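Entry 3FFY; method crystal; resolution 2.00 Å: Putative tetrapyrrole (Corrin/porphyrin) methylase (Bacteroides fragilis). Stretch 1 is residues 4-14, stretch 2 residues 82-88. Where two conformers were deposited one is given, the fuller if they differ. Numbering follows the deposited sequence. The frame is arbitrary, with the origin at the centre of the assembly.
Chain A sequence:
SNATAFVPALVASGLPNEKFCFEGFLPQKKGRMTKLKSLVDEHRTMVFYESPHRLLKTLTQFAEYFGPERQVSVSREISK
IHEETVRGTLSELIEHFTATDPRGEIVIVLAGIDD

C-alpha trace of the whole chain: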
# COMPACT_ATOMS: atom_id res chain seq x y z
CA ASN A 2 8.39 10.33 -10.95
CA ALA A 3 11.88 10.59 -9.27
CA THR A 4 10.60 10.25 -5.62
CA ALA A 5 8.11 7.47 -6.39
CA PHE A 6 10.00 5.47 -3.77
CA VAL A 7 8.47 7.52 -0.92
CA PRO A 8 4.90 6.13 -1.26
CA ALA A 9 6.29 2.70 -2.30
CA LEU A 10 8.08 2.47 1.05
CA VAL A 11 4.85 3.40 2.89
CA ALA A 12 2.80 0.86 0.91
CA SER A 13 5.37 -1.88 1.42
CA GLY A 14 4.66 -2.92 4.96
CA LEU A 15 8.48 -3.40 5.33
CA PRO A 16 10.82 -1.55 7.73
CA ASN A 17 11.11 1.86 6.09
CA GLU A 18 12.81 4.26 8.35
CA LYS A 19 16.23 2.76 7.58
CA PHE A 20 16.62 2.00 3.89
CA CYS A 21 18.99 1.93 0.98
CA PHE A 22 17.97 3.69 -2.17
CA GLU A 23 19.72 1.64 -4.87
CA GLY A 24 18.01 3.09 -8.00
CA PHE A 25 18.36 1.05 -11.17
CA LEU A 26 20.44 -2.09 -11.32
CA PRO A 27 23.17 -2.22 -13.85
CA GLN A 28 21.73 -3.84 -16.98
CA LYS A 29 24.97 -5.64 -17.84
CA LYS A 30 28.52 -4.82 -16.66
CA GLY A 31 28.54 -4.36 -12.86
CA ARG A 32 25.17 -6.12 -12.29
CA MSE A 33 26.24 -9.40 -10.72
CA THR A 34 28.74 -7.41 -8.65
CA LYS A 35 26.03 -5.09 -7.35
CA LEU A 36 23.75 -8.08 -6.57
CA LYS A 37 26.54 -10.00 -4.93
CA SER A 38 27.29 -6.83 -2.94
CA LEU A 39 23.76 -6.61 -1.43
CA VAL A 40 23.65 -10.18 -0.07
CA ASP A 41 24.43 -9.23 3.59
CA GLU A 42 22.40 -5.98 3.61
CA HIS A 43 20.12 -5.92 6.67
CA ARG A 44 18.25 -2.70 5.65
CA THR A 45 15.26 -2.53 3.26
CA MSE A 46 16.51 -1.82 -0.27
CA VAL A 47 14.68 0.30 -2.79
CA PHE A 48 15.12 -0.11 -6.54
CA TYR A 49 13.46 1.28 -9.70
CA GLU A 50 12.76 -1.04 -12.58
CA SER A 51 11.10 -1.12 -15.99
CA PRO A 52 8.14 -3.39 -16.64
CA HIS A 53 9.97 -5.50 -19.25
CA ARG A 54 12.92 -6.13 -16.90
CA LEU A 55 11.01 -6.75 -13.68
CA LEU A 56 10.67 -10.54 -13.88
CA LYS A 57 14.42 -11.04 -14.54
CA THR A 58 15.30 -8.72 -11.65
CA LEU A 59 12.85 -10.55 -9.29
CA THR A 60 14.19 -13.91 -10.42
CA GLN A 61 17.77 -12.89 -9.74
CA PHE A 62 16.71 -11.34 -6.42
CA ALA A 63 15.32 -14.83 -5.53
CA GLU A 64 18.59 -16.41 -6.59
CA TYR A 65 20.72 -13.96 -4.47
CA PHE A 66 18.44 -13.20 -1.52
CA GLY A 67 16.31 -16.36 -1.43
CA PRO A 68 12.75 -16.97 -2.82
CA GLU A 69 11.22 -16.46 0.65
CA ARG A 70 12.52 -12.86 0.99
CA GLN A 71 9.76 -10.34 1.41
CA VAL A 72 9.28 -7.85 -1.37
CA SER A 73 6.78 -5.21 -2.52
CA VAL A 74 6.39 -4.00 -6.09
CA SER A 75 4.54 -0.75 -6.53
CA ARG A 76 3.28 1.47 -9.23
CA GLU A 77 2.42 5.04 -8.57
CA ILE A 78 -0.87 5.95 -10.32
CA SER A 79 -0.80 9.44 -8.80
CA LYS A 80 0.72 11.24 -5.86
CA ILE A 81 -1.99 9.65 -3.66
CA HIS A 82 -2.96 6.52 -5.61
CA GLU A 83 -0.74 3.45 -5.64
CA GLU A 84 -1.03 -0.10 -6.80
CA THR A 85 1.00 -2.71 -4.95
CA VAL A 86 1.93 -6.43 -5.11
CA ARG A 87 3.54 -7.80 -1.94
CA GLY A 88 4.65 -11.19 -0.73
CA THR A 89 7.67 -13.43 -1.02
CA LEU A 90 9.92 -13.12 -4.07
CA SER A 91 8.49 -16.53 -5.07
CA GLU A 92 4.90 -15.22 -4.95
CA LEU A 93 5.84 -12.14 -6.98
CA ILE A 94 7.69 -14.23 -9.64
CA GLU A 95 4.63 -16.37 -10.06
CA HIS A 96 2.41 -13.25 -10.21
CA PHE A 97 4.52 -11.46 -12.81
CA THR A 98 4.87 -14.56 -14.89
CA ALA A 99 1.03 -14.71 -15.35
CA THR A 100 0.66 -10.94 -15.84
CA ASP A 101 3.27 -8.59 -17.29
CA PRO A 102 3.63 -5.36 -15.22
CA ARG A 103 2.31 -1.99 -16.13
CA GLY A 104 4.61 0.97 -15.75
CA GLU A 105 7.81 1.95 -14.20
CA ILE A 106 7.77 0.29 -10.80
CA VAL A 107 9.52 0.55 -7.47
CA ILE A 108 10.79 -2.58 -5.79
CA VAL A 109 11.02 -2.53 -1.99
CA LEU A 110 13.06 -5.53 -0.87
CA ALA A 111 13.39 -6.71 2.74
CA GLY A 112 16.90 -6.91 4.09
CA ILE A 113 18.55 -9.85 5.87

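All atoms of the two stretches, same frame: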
# COMPACT_ATOMS: atom_id res chain seq x y z
N THR A 4 10.81 10.58 -7.04
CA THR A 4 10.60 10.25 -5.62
C THR A 4 9.37 9.36 -5.40
O THR A 4 8.75 9.35 -4.33
CB THR A 4 10.50 11.49 -4.78
OG1 THR A 4 9.48 12.35 -5.33
CG2 THR A 4 11.84 12.20 -4.76
N ALA A 5 9.09 8.56 -6.43
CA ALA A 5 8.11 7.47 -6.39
C ALA A 5 8.40 6.48 -5.25
O ALA A 5 7.48 5.82 -4.75
CB ALA A 5 8.12 6.72 -7.75
N PHE A 6 9.67 6.37 -4.85
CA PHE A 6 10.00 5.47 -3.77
C PHE A 6 9.33 5.82 -2.46
O PHE A 6 9.07 4.91 -1.68
CB PHE A 6 11.51 5.31 -3.59
CG PHE A 6 12.18 6.46 -2.90
CD1 PHE A 6 12.20 6.55 -1.52
CD2 PHE A 6 12.82 7.47 -3.66
CE1 PHE A 6 12.83 7.64 -0.92
CE2 PHE A 6 13.43 8.53 -3.08
CZ PHE A 6 13.44 8.64 -1.71
N VAL A 7 9.05 7.10 -2.22
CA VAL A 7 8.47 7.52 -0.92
C VAL A 7 7.13 6.77 -0.65
O VAL A 7 7.02 6.01 0.29
CB VAL A 7 8.39 9.04 -0.80
CG1 VAL A 7 7.78 9.48 0.56
CG2 VAL A 7 9.79 9.66 -0.96
N PRO A 8 6.13 6.92 -1.54
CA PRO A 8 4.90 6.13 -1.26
C PRO A 8 5.08 4.61 -1.35
O PRO A 8 4.35 3.86 -0.70
CB PRO A 8 3.91 6.62 -2.32
CG PRO A 8 4.81 7.20 -3.45
CD PRO A 8 5.95 7.82 -2.69
N ALA A 9 6.01 4.13 -2.19
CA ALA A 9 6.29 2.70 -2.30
C ALA A 9 6.73 2.15 -0.94
O ALA A 9 6.26 1.10 -0.51
CB ALA A 9 7.36 2.39 -3.38
N LEU A 10 7.61 2.89 -0.27
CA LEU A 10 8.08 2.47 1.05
C LEU A 10 6.90 2.38 2.01
O LEU A 10 6.83 1.42 2.76
CB LEU A 10 9.13 3.42 1.65
CG LEU A 10 10.61 3.23 1.31
CD1 LEU A 10 11.40 4.53 1.69
CD2 LEU A 10 11.16 1.93 2.00
N VAL A 11 6.02 3.38 2.00
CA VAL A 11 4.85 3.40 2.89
C VAL A 11 3.91 2.21 2.65
O VAL A 11 3.47 1.57 3.57
CB VAL A 11 4.06 4.72 2.73
CG1 VAL A 11 2.76 4.65 3.53
CG2 VAL A 11 4.87 5.86 3.19
N ALA A 12 3.67 1.92 1.37
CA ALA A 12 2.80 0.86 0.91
C ALA A 12 3.36 -0.50 1.22
O ALA A 12 2.62 -1.48 1.22
CB ALA A 12 2.62 0.96 -0.65
N SER A 13 4.67 -0.58 1.48
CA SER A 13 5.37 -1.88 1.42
C SER A 13 5.11 -2.79 2.62
O SER A 13 5.35 -3.99 2.55
CB SER A 13 6.90 -1.70 1.30
OG SER A 13 7.44 -1.33 2.56
N GLY A 14 4.69 -2.20 3.72
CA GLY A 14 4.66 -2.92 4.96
C GLY A 14 6.00 -3.49 5.43
O GLY A 14 6.01 -4.41 6.27
N HIS A 82 -2.31 7.72 -5.16
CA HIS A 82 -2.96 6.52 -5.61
C HIS A 82 -1.90 5.55 -6.08
O HIS A 82 -1.11 5.84 -6.96
CB HIS A 82 -3.93 6.88 -6.69
CG HIS A 82 -4.72 5.75 -7.18
ND1 HIS A 82 -5.57 5.86 -8.27
CD2 HIS A 82 -4.79 4.45 -6.78
CE1 HIS A 82 -6.13 4.68 -8.50
NE2 HIS A 82 -5.68 3.81 -7.61
N GLU A 83 -1.83 4.40 -5.43
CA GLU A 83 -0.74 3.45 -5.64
C GLU A 83 -1.36 2.09 -5.86
O GLU A 83 -2.46 1.80 -5.43
CB GLU A 83 0.18 3.47 -4.43
CG GLU A 83 1.56 2.82 -4.62
CD GLU A 83 2.74 3.75 -4.97
OE1 GLU A 83 3.86 3.22 -4.92
OE2 GLU A 83 2.60 4.97 -5.29
N GLU A 84 -0.64 1.26 -6.57
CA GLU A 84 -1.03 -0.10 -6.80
C GLU A 84 0.15 -0.96 -6.35
O GLU A 84 1.29 -0.66 -6.72
CB GLU A 84 -1.21 -0.23 -8.27
CG GLU A 84 -2.19 -1.21 -8.67
CD GLU A 84 -2.20 -1.38 -10.17
OE1 GLU A 84 -1.33 -0.73 -10.84
OE2 GLU A 84 -3.08 -2.13 -10.67
N THR A 85 -0.09 -1.99 -5.57
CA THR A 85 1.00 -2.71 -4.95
C THR A 85 0.78 -4.21 -4.94
O THR A 85 -0.36 -4.69 -4.75
CB THR A 85 1.23 -2.19 -3.51
OG1 THR A 85 1.62 -0.83 -3.60
CG2 THR A 85 2.33 -2.94 -2.77
N VAL A 86 1.87 -4.94 -5.22
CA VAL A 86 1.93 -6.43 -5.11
C VAL A 86 2.99 -6.77 -4.09
O VAL A 86 4.16 -6.34 -4.24
CB VAL A 86 2.20 -7.12 -6.46
CG1 VAL A 86 2.18 -8.66 -6.27
CG2 VAL A 86 1.10 -6.67 -7.55
N ARG A 87 2.60 -7.46 -3.02
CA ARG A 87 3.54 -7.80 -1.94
C ARG A 87 3.42 -9.24 -1.51
O ARG A 87 2.32 -9.79 -1.47
CB ARG A 87 3.47 -6.83 -0.72
CG ARG A 87 2.13 -6.14 -0.45
CD ARG A 87 2.16 -5.29 0.85
NE ARG A 87 2.20 -6.14 2.04
CZ ARG A 87 1.14 -6.61 2.71
NH1 ARG A 87 -0.11 -6.32 2.34
NH2 ARG A 87 1.33 -7.39 3.77
N GLY A 88 4.56 -9.84 -1.19
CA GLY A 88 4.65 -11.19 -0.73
C GLY A 88 6.11 -11.62 -0.74
O GLY A 88 7.01 -10.80 -0.63

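What brings this helix and this strand together? The helix of residues 6-12 lies across the strand of residues 82-87, their axes 9.5 Å apart at closest approach and their N-to-C directions 52° apart. No hydrogen bond links the two stretches, so the contact rests on packing, and it is small: 248 Å² is buried, counting both sides. Because side chains alternate along an extended strand, Glu83, Thr85 and Arg87 all point their CA-to-CB bonds toward the helix, while Glu84, between the first two, points away. Pro8 and Ala12, one helical turn apart, point toward the strand in return. Pro8 lies nearest Glu83 and Ala12 nearest Thr85, with CA-to-CA distances of 7.6 Å and 7.1 Å.

How does Glu83 come to cover more surface than any other residue here? Its side chain is long enough to reach from the strand across to Pro8 and Ala9, with chi1 at t and chi2 at 96°, between the usual wells. The carboxylate then reaches two neighbours: OE2 of Glu83 lies 3.6 Å from CB of Pro8, and OE1 of Glu83 lies 3.6 Å from N of Ala9 and 3.9 Å from CB of Ala9. The amide of Ala9 makes a weak hydrogen bond within the helix, its N 3.4 Å from O of Ala5. An acidic group beside the early backbone amides of a helix is well placed electrostatically, since that end carries partial positive charge. The ring of Pro8 offers a compact nonpolar surface, and a proline nitrogen, having no proton to donate, costs little in the first turn of a helix.

Why does Ala12 suit the middle of the contact? It has the largest covered area on the helix side, 50 Å², and its methyl group is directed at the strand. CB of Ala12 sits 3.6 Å from OG1 of Thr85, a close fit that the short alanine side chain permits while the helix backbone stays near the strand. Thr85 adopts the m rotamer, and its hydroxyl is hydrogen-bonded elsewhere in the structure, so this buried polar atom does not depend on the helix for a partner. The branched threonine side chain is also at home in an extended strand.

What closes the contact where the helix gives way to loop? Arg87 does so through CD, which lies 3.9 Å from O of Ala12 and 3.8 Å from O of Ser13; NE of Arg87 is also 3.8 Å from O of Ser13, and the rest of the guanidinium lies farther from that oxygen. The arginine is partly exposed. Ser13 points its own CA-to-CB bond away from the strand, and its OG donates a 2.8 Å hydrogen bond to O of Leu10; the contact with Arg87 is made by its backbone O. Gly14 then leaves the helical conformation with positive phi, a geometry that glycine adopts easily.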